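Local coordinates for hypothetical protein PAE2307 (Pyrobaculum aerophilum, PDB 1WVQ), which belongs to a family of adenosine-specific kinases and carries a stably phosphorylated histidine, at the interface of chains A and B. Sequence-based numbering; all coordinates share one arbitrary frame. Chains: chain A/B, hypothetical protein PAE2307.

Contact 1: the interface of chains A and B. Residues chain A 29, 32-33, 62-64; chain B 147, 151, 155.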
# COMPACT_ATOMS: atom_id res chain seq x y z
N ILE A 29 16.83 14.28 5.35
CA ILE A 29 16.98 14.25 6.80
C ILE A 29 15.74 13.78 7.56
O ILE A 29 15.86 13.20 8.64
CB ILE A 29 17.44 15.65 7.30
CG1 ILE A 29 18.16 15.51 8.64
CG2 ILE A 29 16.26 16.58 7.41
CD1 ILE A 29 18.88 16.78 9.06
N VAL A 32 15.11 10.02 9.46
CA VAL A 32 15.31 9.58 10.83
C VAL A 32 14.04 9.67 11.68
O VAL A 32 13.75 8.76 12.45
CB VAL A 32 16.47 10.35 11.51
CG1 VAL A 32 16.07 11.78 11.79
CG2 VAL A 32 16.89 9.64 12.79
N GLU A 33 13.28 10.75 11.53
CA GLU A 33 12.05 10.90 12.30
C GLU A 33 10.95 9.97 11.79
O GLU A 33 10.22 9.37 12.58
CB GLU A 33 11.57 12.35 12.29
CG GLU A 33 12.54 13.29 13.00
CD GLU A 33 11.90 14.58 13.48
OE1 GLU A 33 10.66 14.63 13.63
OE2 GLU A 33 12.65 15.54 13.73
N ARG A 62 22.48 10.68 11.79
CA ARG A 62 21.34 11.13 12.58
C ARG A 62 20.75 9.91 13.28
O ARG A 62 20.71 8.82 12.70
CB ARG A 62 20.31 11.77 11.66
CG ARG A 62 20.87 12.88 10.79
CD ARG A 62 21.24 14.10 11.61
NE ARG A 62 21.77 15.18 10.77
CZ ARG A 62 21.89 16.44 11.16
NH1 ARG A 62 21.50 16.81 12.38
NH2 ARG A 62 22.39 17.35 10.33
N HIS A 63 20.29 10.07 14.51
CA HIS A 63 19.76 8.93 15.23
C HIS A 63 18.67 9.21 16.25
O HIS A 63 18.52 10.33 16.73
CB HIS A 63 20.91 8.20 15.93
CG HIS A 63 21.66 9.06 16.90
ND1 HIS A 63 21.50 8.96 18.27
CD2 HIS A 63 22.60 10.02 16.71
CE1 HIS A 63 22.30 9.82 18.87
NE2 HIS A 63 22.98 10.47 17.94
N GLU A 64 17.90 8.16 16.54
CA GLU A 64 16.82 8.18 17.52
C GLU A 64 16.80 6.77 18.12
O GLU A 64 17.18 5.81 17.45
CB GLU A 64 15.46 8.45 16.87
CG GLU A 64 15.28 9.83 16.24
CD GLU A 64 15.30 10.96 17.26
OE1 GLU A 64 15.07 10.70 18.46
OE2 GLU A 64 15.54 12.12 16.85
N GLU B 147 25.55 12.91 15.05
CA GLU B 147 24.68 13.98 15.52
C GLU B 147 24.71 14.15 17.04
O GLU B 147 24.58 13.18 17.79
CB GLU B 147 23.25 13.69 15.05
CG GLU B 147 22.21 14.73 15.42
CD GLU B 147 20.83 14.35 14.93
OE1 GLU B 147 20.41 13.19 15.17
OE2 GLU B 147 20.16 15.20 14.31
N ASP B 151 22.85 19.26 17.64
CA ASP B 151 22.58 19.04 16.22
C ASP B 151 21.14 18.55 16.05
O ASP B 151 20.45 18.94 15.11
CB ASP B 151 23.51 17.98 15.62
CG ASP B 151 24.94 18.44 15.54
OD1 ASP B 151 25.17 19.62 15.20
OD2 ASP B 151 25.83 17.61 15.79
N ARG B 155 18.10 20.05 13.85
CA ARG B 155 17.45 19.25 12.81
C ARG B 155 15.93 19.25 13.03
O ARG B 155 15.15 19.33 12.07
CB ARG B 155 18.01 17.82 12.85
CG ARG B 155 17.28 16.79 12.01
CD ARG B 155 16.11 16.17 12.76
NE ARG B 155 16.51 15.36 13.91
CZ ARG B 155 17.27 14.27 13.85
NH1 ARG B 155 17.75 13.87 12.68
NH2 ARG B 155 17.50 13.54 14.94
O HOH W 1 20.27 12.28 17.76
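B:Arg155, on helix 149-162 of this member of the adenosine-specific kinase family, reaches across to A:Ile29, A:Val32, A:Glu33 and A:Glu64 and has 93 Å² of its surface hidden by chain A. Its CB lies beside the guanidinium tip of A:Arg62, whose chain runs past it in the opposite direction. The next methylene, CG, packs on CD1 of A:Ile29 at 3.4 Å, an apolar match for the greasy stem of the arginine. CD and NE then pass the carboxylate of A:Glu33, with NE 3.9 Å from OE2 in a long salt bridge. Bends at chi2 (-87°) and chi3 turn the guanidinium towards strand 60-65 of chain A, and CZ comes to rest 3.4 Å from CG1 of A:Val32. At the tip, NH1 lies beside CB of A:Arg62, and NH2 is 3.1 Å from OE2 of A:Glu64; this last pairing is electrostatic, since the N-H points elsewhere. NH2 also makes a 2.9 Å salt bridge with OE1 of B:Glu147 in its own chain, while OE2 of that glutamate sits above the face of the guanidinium. B:Arg155 probably positions B:Glu147 as it engages chain A. A glutamate suits this place because its two oxygens serve an arginine and a backbone amide while its charge is likely to steady B:Arg155. Its fully extended side chain carries the carboxylate to A:Arg62, whose NH1 gives OE2 a 2.8 Å hydrogen bond. The oxygen lies in the guanidinium plane but is itself met 36° out of the carboxylate plane, the two flat groups standing 83° apart. OE1 accepts the backbone N-H of A:His63 at 3.2 Å, nearly end-on to its C-O bond, and is linked through a water to A:His63 O. That water also rests over the imidazole face. In the ring plane, NE2 of A:His63 donates to the backbone O of B:Glu147 at 3.1 Å.

Contact 2: the interface of chains A and B. Residues chain A 53, 61, 78, 82-84, 132; chain B 141-143.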
# COMPACT_ATOMS: atom_id res chain seq x y z
N CYS A 53 22.52 7.92 7.60
CA CYS A 53 23.67 8.66 7.08
C CYS A 53 23.26 9.82 6.18
O CYS A 53 22.99 9.64 5.00
CB CYS A 53 24.59 7.72 6.29
SG CYS A 53 25.44 6.50 7.30
N VAL A 61 25.57 11.33 11.14
CA VAL A 61 24.80 10.12 11.35
C VAL A 61 23.70 10.59 12.31
O VAL A 61 23.97 10.88 13.48
CB VAL A 61 25.63 9.02 12.02
CG1 VAL A 61 24.74 7.82 12.33
CG2 VAL A 61 26.77 8.61 11.10
N CYS A 78 26.55 2.40 10.93
CA CYS A 78 26.49 3.48 9.95
C CYS A 78 27.88 4.06 9.72
O CYS A 78 28.26 4.36 8.59
CB CYS A 78 25.54 4.60 10.42
SG CYS A 78 23.80 4.31 10.01
N ALA A 82 29.62 3.70 6.27
CA ALA A 82 29.98 5.04 5.81
C ALA A 82 29.56 5.37 4.38
O ALA A 82 30.35 5.90 3.60
CB ALA A 82 31.48 5.25 5.97
N ALA A 83 28.31 5.07 4.05
CA ALA A 83 27.80 5.34 2.71
C ALA A 83 26.59 6.24 2.80
O ALA A 83 25.68 6.01 3.59
CB ALA A 83 27.42 4.04 2.04
N GLY A 84 26.57 7.27 1.96
CA GLY A 84 25.46 8.20 2.00
C GLY A 84 24.06 7.65 1.85
O GLY A 84 23.80 6.82 0.99
N ARG A 132 31.05 6.46 -1.04
CA ARG A 132 30.78 5.03 -0.91
C ARG A 132 29.31 4.65 -1.12
O ARG A 132 28.41 5.45 -0.91
CB ARG A 132 31.22 4.57 0.49
CG ARG A 132 32.72 4.73 0.74
CD ARG A 132 33.04 4.86 2.23
NE ARG A 132 32.71 3.66 3.00
CZ ARG A 132 33.49 2.59 3.10
NH1 ARG A 132 34.66 2.56 2.47
NH2 ARG A 132 33.11 1.55 3.84
N HIS B 141 27.98 11.82 0.07
CA HIS B 141 29.23 11.51 0.74
C HIS B 141 29.09 10.77 2.06
O HIS B 141 28.01 10.72 2.65
CB HIS B 141 30.01 12.81 0.98
CG HIS B 141 30.40 13.51 -0.29
ND1 HIS B 141 31.71 13.69 -0.66
CD2 HIS B 141 29.65 14.06 -1.27
CE1 HIS B 141 31.75 14.32 -1.82
NE2 HIS B 141 30.51 14.56 -2.21
N SER B 142 30.21 10.22 2.53
CA SER B 142 30.25 9.49 3.79
C SER B 142 30.07 10.46 4.95
O SER B 142 30.31 11.66 4.81
CB SER B 142 31.60 8.76 3.92
OG SER B 142 32.69 9.67 3.89
N PRO B 143 29.64 9.96 6.12
CA PRO B 143 29.42 10.77 7.32
C PRO B 143 30.68 11.43 7.85
O PRO B 143 31.76 10.83 7.83
CB PRO B 143 28.86 9.77 8.33
CG PRO B 143 28.36 8.64 7.50
CD PRO B 143 29.34 8.54 6.38
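The backbone oxygen of A:Ala82 faces the segment B:Ser142-B:Pro143, and NE of A:Arg132 approaches it to 3.3 Å from within its own chain. A:Ala82 has left-handed backbone angles (phi 46°, psi 48°) just after helix 68-81, and this turn presents its alpha carbon, carbonyl and small methyl group to chain B. B:Pro143 enters here as an apolar wedge, its ring edges divided among different partners. CD lies 3.6 Å from CA of A:Ala82. At the far end of the ring, CG meets the sulfur SG of A:Cys53 at 3.6 Å, and CB touches CG2 of A:Val61 at 3.7 Å. The valine has CG1 anti to its backbone nitrogen (chi1 175°), which turns the other methyl, CG2, towards the proline. A compact ring suits this place, packing against the sulfur, the valine methyl and A:Ala82, while the ring closed onto its own backbone N restricts phi and so is likely to stiffen the loop. With an alanine in place of B:Pro143, CG and CD are gone, which would probably leave a gap beside the cysteine sulfur and A:Ala82 and let the loop turn more freely. Next to the proline, the methyl of A:Ala82 faces CB of B:Ser142. A:Gly84 directly precedes A:His85, the histidine found phosphorylated, and without a side chain it lets its CA come to 3.6 Å from the backbone O of B:His141.

The centres of contact 1 and contact 2 lie about 13 Å apart, and both draw on strand 60-65 of chain A: contact 2 uses its A:Val61, contact 1 the next three residues. On chain B they follow one continuous stretch, from the loop at B:His141 through the short strand 145-146 into helix 149-162. An apolar anchor at the start of this arm is therefore followed by a charged one formed by the loop at B:Glu147 and the helix. Such docking of a C-terminal arm on a neighbour suggests a real association within the deposited six-copy assembly, and it passes close to the phosphorylated A:His85.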